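Local coordinates for protein thermostable carboxypeptidase 1 (Pyrococcus furiosus, PDB 1KA2) that removes amino acids one at a time from the C-terminus of peptides, with broad specificity, as a cobalt-dependent metallocarboxypeptidase of the M32 family, at residues Ser430-Tyr435 / Glu483-Glu488; Glu306-Arg311 / Val491-Glu496; Lys438-Asp443 / Arg461-Arg466; Val293-His298 / Phe420-Ile425. All coordinates share one frame; numbering follows the deposited sequence.

Contact 1. Residues Ser430-Tyr435 / Glu483-Glu488; sequences SAQLYY and EDMDAE
Q432, on helix 421-440, reaches into the loop at E483-D486 and holds it by both ends of its amide; in the mostly helical M32 carboxypeptidase fold this bonds the helix to the loop joining helices 473-481 and 488-498. Taken in order, S430 turns to the other side of its helix, where it packs on I308 and R303 of helix 295-309. A431 follows with its methyl against F490, placing the start of helix 488-498 beside this one. Q432 then carries the contact. Its CG stands anti to the backbone N (chi1 -156°), and the chain runs extended, so the whole length of the side chain serves to bring the amide to the loop. NE2 gives two hydrogen bonds: one, nearly straight at 165° and in the amide plane, goes to D484 O at 2.8 Å; the other meets E483 OE2, also 2.8 Å from NE2, on the anti side of the carboxylate and tilted from the amide plane. The carboxylate is turned 69° against the amide, and the same E483 OE2 is hydrogen-bonded to H436 NE2 one helical turn on. At the other end of the amide, Q432 OE1 accepts from D486 N at 2.9 Å, the donor lying above the carbonyl plane. With donors and acceptor all engaged, the amide can hardly flip without losing bonds. Further along, CD2 of Y434 lies over one face of the Y435 ring, and R492 makes a cation-pi contact with Y435. Where the loop turns into helix 488-498, D486 OD1 accepts a weak capping bond from E488 N at 3.4 Å.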
# COMPACT_ATOMS: atom_id res chain seq x y z
N SER A 430 -21.58 -13.70 -20.13
CA SER A 430 -21.95 -14.38 -18.88
C SER A 430 -23.09 -15.36 -19.11
O SER A 430 -23.19 -16.40 -18.45
CB SER A 430 -22.34 -13.38 -17.77
OG SER A 430 -23.61 -12.78 -18.00
N ALA A 431 -23.95 -15.00 -20.06
CA ALA A 431 -25.10 -15.83 -20.43
C ALA A 431 -24.60 -17.07 -21.17
O ALA A 431 -24.92 -18.19 -20.80
CB ALA A 431 -26.05 -15.04 -21.31
N GLN A 432 -23.79 -16.84 -22.20
CA GLN A 432 -23.24 -17.93 -23.00
C GLN A 432 -22.51 -18.95 -22.13
O GLN A 432 -22.72 -20.15 -22.26
CB GLN A 432 -22.28 -17.34 -24.05
CG GLN A 432 -22.08 -18.21 -25.30
CD GLN A 432 -21.32 -17.50 -26.41
OE1 GLN A 432 -21.34 -16.26 -26.49
NE2 GLN A 432 -20.65 -18.26 -27.27
N LEU A 433 -21.65 -18.46 -21.24
CA LEU A 433 -20.91 -19.34 -20.35
C LEU A 433 -21.83 -20.15 -19.48
O LEU A 433 -21.53 -21.30 -19.16
CB LEU A 433 -19.95 -18.52 -19.47
CG LEU A 433 -18.78 -17.90 -20.24
CD1 LEU A 433 -17.85 -17.12 -19.30
CD2 LEU A 433 -18.03 -19.04 -20.94
N TYR A 434 -22.95 -19.56 -19.07
CA TYR A 434 -23.91 -20.25 -18.22
C TYR A 434 -24.44 -21.52 -18.86
O TYR A 434 -24.52 -22.57 -18.21
CB TYR A 434 -25.10 -19.34 -17.88
CG TYR A 434 -26.31 -20.10 -17.37
CD1 TYR A 434 -26.25 -20.83 -16.17
CD2 TYR A 434 -27.50 -20.15 -18.11
CE1 TYR A 434 -27.35 -21.59 -15.73
CE2 TYR A 434 -28.59 -20.90 -17.68
CZ TYR A 434 -28.51 -21.62 -16.49
OH TYR A 434 -29.60 -22.34 -16.07
N TYR A 435 -24.81 -21.44 -20.14
CA TYR A 435 -25.34 -22.60 -20.85
C TYR A 435 -24.28 -23.66 -21.12
O TYR A 435 -24.58 -24.84 -21.16
CB TYR A 435 -26.02 -22.16 -22.15
CG TYR A 435 -27.33 -21.45 -21.89
CD1 TYR A 435 -27.50 -20.11 -22.23
CD2 TYR A 435 -28.37 -22.09 -21.22
CE1 TYR A 435 -28.68 -19.43 -21.91
CE2 TYR A 435 -29.54 -21.42 -20.89
CZ TYR A 435 -29.69 -20.08 -21.23
OH TYR A 435 -30.83 -19.41 -20.85
N GLU A 483 -16.73 -21.90 -29.78
CA GLU A 483 -17.43 -20.91 -30.58
C GLU A 483 -17.03 -19.49 -30.21
O GLU A 483 -16.14 -19.26 -29.38
CB GLU A 483 -18.95 -21.08 -30.46
CG GLU A 483 -19.46 -21.34 -29.05
CD GLU A 483 -20.97 -21.42 -28.97
OE1 GLU A 483 -21.59 -22.08 -29.82
OE2 GLU A 483 -21.55 -20.82 -28.04
N ASP A 484 -17.68 -18.54 -30.86
CA ASP A 484 -17.43 -17.12 -30.64
C ASP A 484 -18.60 -16.54 -29.86
O ASP A 484 -19.62 -17.20 -29.65
CB ASP A 484 -17.30 -16.41 -31.98
CG ASP A 484 -16.10 -16.88 -32.78
OD1 ASP A 484 -15.00 -16.34 -32.56
OD2 ASP A 484 -16.26 -17.79 -33.60
N MET A 485 -18.45 -15.30 -29.41
CA MET A 485 -19.51 -14.64 -28.67
C MET A 485 -20.76 -14.62 -29.55
O MET A 485 -20.66 -14.45 -30.76
CB MET A 485 -19.10 -13.21 -28.30
CG MET A 485 -20.18 -12.41 -27.60
SD MET A 485 -19.67 -10.75 -27.11
CE MET A 485 -20.24 -9.78 -28.48
N ASP A 486 -21.92 -14.81 -28.93
CA ASP A 486 -23.19 -14.77 -29.64
C ASP A 486 -24.26 -14.22 -28.72
O ASP A 486 -24.69 -14.89 -27.77
CB ASP A 486 -23.58 -16.17 -30.13
CG ASP A 486 -25.02 -16.22 -30.64
OD1 ASP A 486 -25.41 -15.33 -31.43
OD2 ASP A 486 -25.75 -17.15 -30.25
N ALA A 487 -24.67 -13.00 -29.00
CA ALA A 487 -25.68 -12.32 -28.20
C ALA A 487 -26.92 -13.15 -27.91
O ALA A 487 -27.59 -12.95 -26.90
CB ALA A 487 -26.08 -11.03 -28.88
N GLU A 488 -27.23 -14.09 -28.80
CA GLU A 488 -28.42 -14.94 -28.66
C GLU A 488 -28.63 -15.56 -27.27
O GLU A 488 -29.77 -15.66 -26.81
CB GLU A 488 -28.41 -16.06 -29.71
CG GLU A 488 -28.73 -15.60 -31.13
CD GLU A 488 -30.10 -14.96 -31.22
OE1 GLU A 488 -31.04 -15.45 -30.55
OE2 GLU A 488 -30.25 -13.97 -31.98

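Contact 2. Residues Glu306-Arg311 / Val491-Glu496; sequences ENIIGR and VRWVKE
This is buried helix-to-helix packing: W493 of helix 488-498, near the chain's C-terminus, lays its indole against N307 and I308 of helix 295-309, which also carries the metal ligand E299. The indole swings across because its CG stands anti to the backbone N (chi1 178°). I308 CD1 sits over one face of the ring in a CH-pi contact, 4.0 Å from the centroid of the W493 five-membered ring. N307 meets the rim instead: its backbone O lies near the ring plane, 3.7 Å from W493 CZ2, while N307 CB packs on CH2 of the same ring. The amide of N307 is used within its own segment, where OD1 accepts from R311 NE at 2.9 Å, in the plane of the guanidinium. A neighbouring carboxylate, E306, bonds through OE1 to ND1 of the metal ligand H269, so this turn of helix lies in the second shell of the site. An alanine in place of W493 would probably leave I308 CD1 without its aromatic face and open a gap between the two helices. Apart from the N307 carbonyl oxygen at the ring edge, the touching surface is carbon and ring, so shape and burial of apolar area probably hold it.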
# COMPACT_ATOMS: atom_id res chain seq x y z
N GLU A 306 -22.31 -12.27 -10.43
CA GLU A 306 -23.32 -11.30 -10.01
C GLU A 306 -24.75 -11.62 -10.46
O GLU A 306 -25.66 -11.73 -9.64
CB GLU A 306 -22.96 -9.90 -10.50
CG GLU A 306 -23.98 -8.85 -10.08
CD GLU A 306 -23.86 -7.59 -10.89
OE1 GLU A 306 -23.01 -7.57 -11.81
OE2 GLU A 306 -24.62 -6.62 -10.61
N ASN A 307 -24.95 -11.74 -11.77
CA ASN A 307 -26.28 -11.98 -12.33
C ASN A 307 -26.70 -13.43 -12.54
O ASN A 307 -27.81 -13.82 -12.19
CB ASN A 307 -26.42 -11.22 -13.66
CG ASN A 307 -26.13 -9.73 -13.51
OD1 ASN A 307 -26.52 -9.10 -12.53
ND2 ASN A 307 -25.45 -9.16 -14.50
N ILE A 308 -25.81 -14.24 -13.12
CA ILE A 308 -26.13 -15.64 -13.35
C ILE A 308 -26.42 -16.36 -12.03
O ILE A 308 -27.38 -17.12 -11.94
CB ILE A 308 -24.96 -16.36 -14.06
CG1 ILE A 308 -24.63 -15.63 -15.37
CG2 ILE A 308 -25.32 -17.82 -14.33
CD1 ILE A 308 -25.78 -15.58 -16.38
N ILE A 309 -25.59 -16.10 -11.02
CA ILE A 309 -25.71 -16.73 -9.70
C ILE A 309 -26.35 -15.84 -8.64
O ILE A 309 -27.31 -16.25 -7.97
CB ILE A 309 -24.33 -17.17 -9.18
CG1 ILE A 309 -23.76 -18.23 -10.11
CG2 ILE A 309 -24.44 -17.68 -7.75
CD1 ILE A 309 -22.45 -18.86 -9.64
N GLY A 310 -25.82 -14.63 -8.49
CA GLY A 310 -26.32 -13.71 -7.48
C GLY A 310 -27.78 -13.30 -7.55
O GLY A 310 -28.36 -12.97 -6.52
N ARG A 311 -28.39 -13.30 -8.73
CA ARG A 311 -29.79 -12.91 -8.84
C ARG A 311 -30.69 -14.12 -9.05
O ARG A 311 -31.90 -13.98 -9.28
CB ARG A 311 -30.00 -11.89 -9.97
CG ARG A 311 -29.38 -10.53 -9.72
CD ARG A 311 -29.70 -9.58 -10.86
NE ARG A 311 -28.79 -8.45 -10.88
CZ ARG A 311 -28.91 -7.35 -10.14
NH1 ARG A 311 -29.93 -7.20 -9.32
NH2 ARG A 311 -28.00 -6.40 -10.23
N VAL A 491 -30.26 -13.33 -24.68
CA VAL A 491 -31.70 -13.20 -24.94
C VAL A 491 -32.49 -14.38 -24.36
O VAL A 491 -33.55 -14.18 -23.75
CB VAL A 491 -31.99 -13.09 -26.45
CG1 VAL A 491 -33.49 -12.96 -26.68
CG2 VAL A 491 -31.26 -11.87 -27.03
N ARG A 492 -31.98 -15.59 -24.54
CA ARG A 492 -32.67 -16.76 -24.00
C ARG A 492 -32.63 -16.69 -22.49
O ARG A 492 -33.66 -16.87 -21.83
CB ARG A 492 -31.99 -18.05 -24.46
CG ARG A 492 -32.79 -19.30 -24.09
CD ARG A 492 -31.95 -20.56 -24.12
NE ARG A 492 -31.04 -20.60 -25.26
CZ ARG A 492 -30.33 -21.66 -25.62
NH1 ARG A 492 -30.42 -22.79 -24.92
NH2 ARG A 492 -29.52 -21.59 -26.67
N TRP A 493 -31.44 -16.44 -21.93
CA TRP A 493 -31.30 -16.34 -20.48
C TRP A 493 -32.42 -15.43 -19.94
O TRP A 493 -33.19 -15.83 -19.07
CB TRP A 493 -29.93 -15.76 -20.10
CG TRP A 493 -29.73 -15.57 -18.59
CD1 TRP A 493 -29.68 -16.55 -17.64
CD2 TRP A 493 -29.62 -14.32 -17.88
NE1 TRP A 493 -29.55 -16.00 -16.39
CE2 TRP A 493 -29.51 -14.64 -16.50
CE3 TRP A 493 -29.60 -12.97 -18.27
CZ2 TRP A 493 -29.39 -13.65 -15.51
CZ3 TRP A 493 -29.48 -12.00 -17.29
CH2 TRP A 493 -29.37 -12.34 -15.93
N VAL A 494 -32.52 -14.23 -20.49
CA VAL A 494 -33.54 -13.28 -20.07
C VAL A 494 -34.96 -13.82 -20.25
O VAL A 494 -35.79 -13.70 -19.36
CB VAL A 494 -33.41 -11.95 -20.85
CG1 VAL A 494 -34.57 -11.01 -20.53
CG2 VAL A 494 -32.10 -11.29 -20.50
N LYS A 495 -35.23 -14.40 -21.42
CA LYS A 495 -36.55 -14.97 -21.72
C LYS A 495 -36.93 -16.04 -20.71
O LYS A 495 -38.02 -16.01 -20.12
CB LYS A 495 -36.55 -15.58 -23.14
CG LYS A 495 -37.60 -16.69 -23.39
CD LYS A 495 -37.10 -18.06 -22.91
CE LYS A 495 -38.06 -19.21 -23.24
NZ LYS A 495 -39.34 -19.22 -22.45
N GLU A 496 -36.01 -16.97 -20.52
CA GLU A 496 -36.17 -18.10 -19.60
C GLU A 496 -36.24 -17.65 -18.15
O GLU A 496 -36.66 -18.41 -17.28
CB GLU A 496 -34.99 -19.04 -19.82
CG GLU A 496 -34.94 -20.28 -18.96
CD GLU A 496 -33.67 -21.09 -19.22
OE1 GLU A 496 -33.42 -21.42 -20.40
OE2 GLU A 496 -32.93 -21.38 -18.26

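Contact 3. Residues Lys438-Asp443 / Arg461-Arg466; sequences KKDIPD and REKIHR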
# COMPACT_ATOMS: atom_id res chain seq x y z
N LYS A 438 -23.86 -25.26 -17.83
CA LYS A 438 -25.13 -25.93 -17.54
C LYS A 438 -25.12 -27.31 -18.20
O LYS A 438 -25.88 -28.20 -17.82
CB LYS A 438 -26.29 -25.09 -18.08
CG LYS A 438 -27.65 -25.57 -17.67
CD LYS A 438 -27.84 -25.54 -16.17
CE LYS A 438 -29.23 -26.01 -15.80
NZ LYS A 438 -29.45 -26.06 -14.33
N LYS A 439 -24.25 -27.47 -19.19
CA LYS A 439 -24.09 -28.72 -19.93
C LYS A 439 -23.20 -29.71 -19.18
O LYS A 439 -23.54 -30.88 -19.05
CB LYS A 439 -23.52 -28.45 -21.32
CG LYS A 439 -22.95 -29.68 -22.02
CD LYS A 439 -22.57 -29.39 -23.47
CE LYS A 439 -21.45 -28.37 -23.59
NZ LYS A 439 -21.17 -28.01 -25.01
N ASP A 440 -22.06 -29.24 -18.69
CA ASP A 440 -21.14 -30.11 -17.95
C ASP A 440 -21.58 -30.31 -16.51
O ASP A 440 -21.16 -31.27 -15.86
CB ASP A 440 -19.72 -29.54 -17.97
CG ASP A 440 -19.18 -29.39 -19.37
OD1 ASP A 440 -19.48 -30.27 -20.20
OD2 ASP A 440 -18.47 -28.41 -19.64
N ILE A 441 -22.41 -29.40 -16.01
CA ILE A 441 -22.91 -29.47 -14.64
C ILE A 441 -24.40 -29.16 -14.63
O ILE A 441 -24.83 -28.09 -14.21
CB ILE A 441 -22.19 -28.43 -13.75
CG1 ILE A 441 -20.67 -28.53 -13.95
CG2 ILE A 441 -22.55 -28.67 -12.29
CD1 ILE A 441 -19.88 -27.48 -13.19
N PRO A 442 -25.23 -30.12 -15.09
CA PRO A 442 -26.68 -29.92 -15.13
C PRO A 442 -27.33 -29.67 -13.77
O PRO A 442 -28.46 -29.21 -13.71
CB PRO A 442 -27.19 -31.20 -15.80
CG PRO A 442 -26.15 -32.22 -15.44
CD PRO A 442 -24.86 -31.45 -15.61
N ASP A 443 -26.61 -29.96 -12.70
CA ASP A 443 -27.14 -29.73 -11.36
C ASP A 443 -26.55 -28.43 -10.81
O ASP A 443 -26.31 -28.27 -9.61
CB ASP A 443 -26.79 -30.91 -10.45
CG ASP A 443 -25.29 -31.08 -10.26
OD1 ASP A 443 -24.54 -30.81 -11.21
OD2 ASP A 443 -24.87 -31.50 -9.16
N ARG A 461 -11.97 -22.21 -14.03
CA ARG A 461 -10.51 -22.24 -14.09
C ARG A 461 -10.00 -22.89 -15.37
O ARG A 461 -9.24 -22.29 -16.13
CB ARG A 461 -9.94 -22.98 -12.88
CG ARG A 461 -8.42 -23.05 -12.85
CD ARG A 461 -7.94 -23.33 -11.43
NE ARG A 461 -6.64 -22.71 -11.17
CZ ARG A 461 -6.17 -22.43 -9.96
NH1 ARG A 461 -6.89 -22.72 -8.87
NH2 ARG A 461 -4.98 -21.85 -9.82
N GLU A 462 -10.43 -24.12 -15.60
CA GLU A 462 -10.02 -24.88 -16.78
C GLU A 462 -10.42 -24.23 -18.09
O GLU A 462 -9.64 -24.23 -19.05
CB GLU A 462 -10.61 -26.29 -16.74
CG GLU A 462 -9.67 -27.35 -16.21
CD GLU A 462 -8.40 -27.46 -17.04
OE1 GLU A 462 -8.51 -27.67 -18.27
OE2 GLU A 462 -7.31 -27.35 -16.45
N LYS A 463 -11.63 -23.69 -18.14
CA LYS A 463 -12.10 -23.07 -19.37
C LYS A 463 -11.55 -21.67 -19.64
O LYS A 463 -11.13 -21.38 -20.76
CB LYS A 463 -13.64 -23.04 -19.39
CG LYS A 463 -14.31 -24.40 -19.43
CD LYS A 463 -13.88 -25.19 -20.65
CE LYS A 463 -14.78 -26.39 -20.92
NZ LYS A 463 -14.69 -27.45 -19.88
N ILE A 464 -11.53 -20.82 -18.62
CA ILE A 464 -11.07 -19.44 -18.80
C ILE A 464 -9.81 -18.99 -18.06
O ILE A 464 -8.83 -18.58 -18.68
CB ILE A 464 -12.19 -18.45 -18.38
CG1 ILE A 464 -13.51 -18.80 -19.07
CG2 ILE A 464 -11.76 -17.03 -18.72
CD1 ILE A 464 -13.47 -18.77 -20.58
N HIS A 465 -9.86 -19.05 -16.73
CA HIS A 465 -8.78 -18.58 -15.85
C HIS A 465 -7.32 -19.00 -16.06
O HIS A 465 -6.46 -18.15 -16.30
CB HIS A 465 -9.18 -18.88 -14.40
CG HIS A 465 -10.53 -18.35 -14.03
ND1 HIS A 465 -11.12 -18.61 -12.81
CD2 HIS A 465 -11.40 -17.57 -14.71
CE1 HIS A 465 -12.30 -18.00 -12.76
NE2 HIS A 465 -12.49 -17.37 -13.90
N ARG A 466 -7.02 -20.30 -15.97
CA ARG A 466 -5.65 -20.77 -16.10
C ARG A 466 -4.94 -20.30 -17.35
O ARG A 466 -3.71 -20.27 -17.40
CB ARG A 466 -5.59 -22.29 -16.05
CG ARG A 466 -6.32 -22.98 -17.20
CD ARG A 466 -6.02 -24.49 -17.21
NE ARG A 466 -4.60 -24.73 -17.47
CZ ARG A 466 -4.03 -25.93 -17.49
NH1 ARG A 466 -4.74 -27.03 -17.28
NH2 ARG A 466 -2.73 -26.02 -17.73
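K463, on helix 454-465, faces D440 near the C-terminal end of helix 421-440, and the two side chains approach from opposite directions at the protein surface. Starting at CB, the lysine already points toward the aspartate. At CG the chain folds beside the backbone N, and a further bend at chi2 (-59°) takes CD off the straight course. CE is the first atom to come near, 4.4 Å from D440 OD2. A last bend, at chi4, carries NZ out to its position 3.9 Å from D440 OD2, a long salt bridge rather than a hydrogen bond. OD2 is the near oxygen; D440 OD1 lies 5.6 Å from K463 NZ. The closer polar partner of the aspartate is W459, whose NE1 is hydrogen-bonded to D440 OD2, and the ammonium of K463 also makes a cation-pi contact with that indole. W459 thus touches both members of the pair, D440 through its N-H and K463 through its ring. Only 41 Å² is buried between the segments, in keeping with a loose electrostatic link. Next to the lysine, E462 OE2 uses its syn lone pair to take a short salt bridge, 2.7 Å, from R466 NH1 in the guanidinium plane. The backbone here follows a wider, pi-type turn, R466 N bonding to R461 O. Altogether this is a solvent-side ion pair, with a tryptophan in contact with both partners, joining two helices of the mostly helical M32 carboxypeptidase fold.

Contact 4. Residues Val293-His298 / Phe420-Ile425; sequences VSLGIH and FPTYTI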
# COMPACT_ATOMS: atom_id res chain seq x y z
N VAL A 293 -7.17 -11.71 -19.58
CA VAL A 293 -6.83 -11.22 -20.90
C VAL A 293 -7.43 -9.88 -21.36
O VAL A 293 -6.81 -9.18 -22.15
CB VAL A 293 -7.08 -12.33 -21.98
CG1 VAL A 293 -8.60 -12.45 -22.33
CG2 VAL A 293 -6.23 -12.03 -23.20
N SER A 294 -8.61 -9.51 -20.89
CA SER A 294 -9.21 -8.25 -21.33
C SER A 294 -10.38 -7.81 -20.48
O SER A 294 -10.88 -8.57 -19.66
CB SER A 294 -9.71 -8.38 -22.77
OG SER A 294 -10.80 -9.28 -22.80
N LEU A 295 -10.83 -6.59 -20.72
CA LEU A 295 -11.99 -6.05 -20.00
C LEU A 295 -13.23 -6.88 -20.24
O LEU A 295 -14.03 -7.07 -19.32
CB LEU A 295 -12.30 -4.62 -20.45
CG LEU A 295 -11.32 -3.50 -20.13
CD1 LEU A 295 -11.88 -2.15 -20.63
CD2 LEU A 295 -11.09 -3.50 -18.62
N GLY A 296 -13.41 -7.34 -21.47
CA GLY A 296 -14.60 -8.12 -21.78
C GLY A 296 -14.66 -9.50 -21.13
O GLY A 296 -15.69 -9.91 -20.61
N ILE A 297 -13.55 -10.22 -21.16
CA ILE A 297 -13.53 -11.54 -20.52
C ILE A 297 -13.66 -11.33 -19.01
O ILE A 297 -14.31 -12.12 -18.32
CB ILE A 297 -12.23 -12.32 -20.83
CG1 ILE A 297 -12.06 -12.44 -22.35
CG2 ILE A 297 -12.28 -13.72 -20.20
CD1 ILE A 297 -13.20 -13.15 -23.04
N HIS A 298 -13.05 -10.26 -18.48
CA HIS A 298 -13.14 -10.01 -17.04
C HIS A 298 -14.58 -9.76 -16.63
O HIS A 298 -15.04 -10.29 -15.64
CB HIS A 298 -12.25 -8.83 -16.62
CG HIS A 298 -11.20 -9.21 -15.62
ND1 HIS A 298 -11.49 -9.54 -14.32
CD2 HIS A 298 -9.85 -9.32 -15.75
CE1 HIS A 298 -10.37 -9.84 -13.68
NE2 HIS A 298 -9.37 -9.72 -14.53
N PHE A 420 -16.79 1.66 -23.37
CA PHE A 420 -18.12 1.19 -23.01
C PHE A 420 -18.58 -0.18 -23.53
O PHE A 420 -19.14 -0.97 -22.78
CB PHE A 420 -19.17 2.25 -23.39
CG PHE A 420 -19.31 3.36 -22.37
CD1 PHE A 420 -19.20 4.69 -22.76
CD2 PHE A 420 -19.53 3.07 -21.03
CE1 PHE A 420 -19.30 5.72 -21.83
CE2 PHE A 420 -19.64 4.10 -20.07
CZ PHE A 420 -19.52 5.43 -20.48
N PRO A 421 -18.35 -0.49 -24.82
CA PRO A 421 -18.81 -1.80 -25.33
C PRO A 421 -18.32 -3.05 -24.61
O PRO A 421 -18.99 -4.09 -24.64
CB PRO A 421 -18.41 -1.76 -26.81
CG PRO A 421 -17.26 -0.85 -26.83
CD PRO A 421 -17.67 0.26 -25.88
N THR A 422 -17.16 -2.98 -23.95
CA THR A 422 -16.66 -4.14 -23.21
C THR A 422 -17.62 -4.55 -22.10
O THR A 422 -17.61 -5.71 -21.68
CB THR A 422 -15.27 -3.87 -22.59
OG1 THR A 422 -15.34 -2.72 -21.74
CG2 THR A 422 -14.24 -3.63 -23.68
N TYR A 423 -18.44 -3.62 -21.60
CA TYR A 423 -19.40 -3.97 -20.54
C TYR A 423 -20.49 -4.91 -21.08
O TYR A 423 -20.86 -5.90 -20.43
CB TYR A 423 -20.10 -2.73 -19.96
CG TYR A 423 -19.24 -1.84 -19.07
CD1 TYR A 423 -18.66 -0.68 -19.57
CD2 TYR A 423 -19.07 -2.13 -17.71
CE1 TYR A 423 -17.93 0.17 -18.74
CE2 TYR A 423 -18.34 -1.28 -16.88
CZ TYR A 423 -17.77 -0.14 -17.41
OH TYR A 423 -17.05 0.71 -16.60
N THR A 424 -21.01 -4.60 -22.27
CA THR A 424 -22.06 -5.41 -22.88
C THR A 424 -21.51 -6.80 -23.18
O THR A 424 -22.18 -7.80 -22.96
CB THR A 424 -22.59 -4.75 -24.19
OG1 THR A 424 -23.25 -3.53 -23.86
CG2 THR A 424 -23.56 -5.68 -24.92
N ILE A 425 -20.27 -6.85 -23.66
CA ILE A 425 -19.60 -8.11 -23.97
C ILE A 425 -19.60 -9.02 -22.75
O ILE A 425 -19.86 -10.22 -22.85
CB ILE A 425 -18.14 -7.89 -24.41
CG1 ILE A 425 -18.12 -7.16 -25.75
CG2 ILE A 425 -17.41 -9.23 -24.46
CD1 ILE A 425 -16.72 -6.93 -26.30
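T422, G296 and L295 bring the start of helix 421-440 against the first turn of helix 295-309, at a place where the backbones come close: the CA atoms of G296 and T422 are 4.7 Å apart. T422 packs by its branch point, with CB 3.7 Å from L295 CB. Its methyl, CG2, also lies against L295 CB and CD1. The hydroxyl OG1 sits between the backbone N and the carbonyl carbon (chi1 57°), which leaves it beside L295 CD1 at 3.7 Å; its hydrogen-bond partner is the backbone O of Y419, outside the two segments. G296 presents bare backbone. Its CA rests 3.9 Å from T422 O and 4.0 Å from I425 CG2, and a CB there would come tight against that isoleucine methyl, so the lack of a side chain probably allows the helices to come this close. A glycine in place of T422 would probably leave L295 CB without its packing partner and the Y419 carbonyl without its hydroxyl. Just ahead, S294 stands at the N-cap, its OG taking a weak bond from I297 N at 3.3 Å, and E164 accepts from G296 N. H298 follows, hydrogen-bonded through ND1 to the metal ligand H273. The next residue, E299, is the third protein ligand of the metal, which H269 and H273 of the HEXXH helix also bind. Here, then, close helix packing at a glycine joins helix 421-440 to the first turn of the helix that carries the glutamate ligand of an HEXXH metallopeptidase site.

Overall arrangement
Helix 421-440 runs through contacts 4, 1 and 3 in turn, and helix 295-309 is shared by contacts 4 and 2. Contacts 1 and 2, with centres 12 Å apart, touch directly, S430 O lying 3.4 Å from I308 CD1. Contact 1 meets contact 4 through M485 SD, 3.8 Å from I425 CG2, and contact 3 reaches contact 4 where I464 CG2 lies 3.7 Å from I297 CG2. A magnesium ion is bound in this structure by H269, H273 and E299, the residues that hold the catalytic cobalt. The side chain of L295 in contact 4 is about 8 Å from the magnesium ion. The side chain of N307 is about 10 Å from the magnesium ion, whereas contact 3 is peripheral.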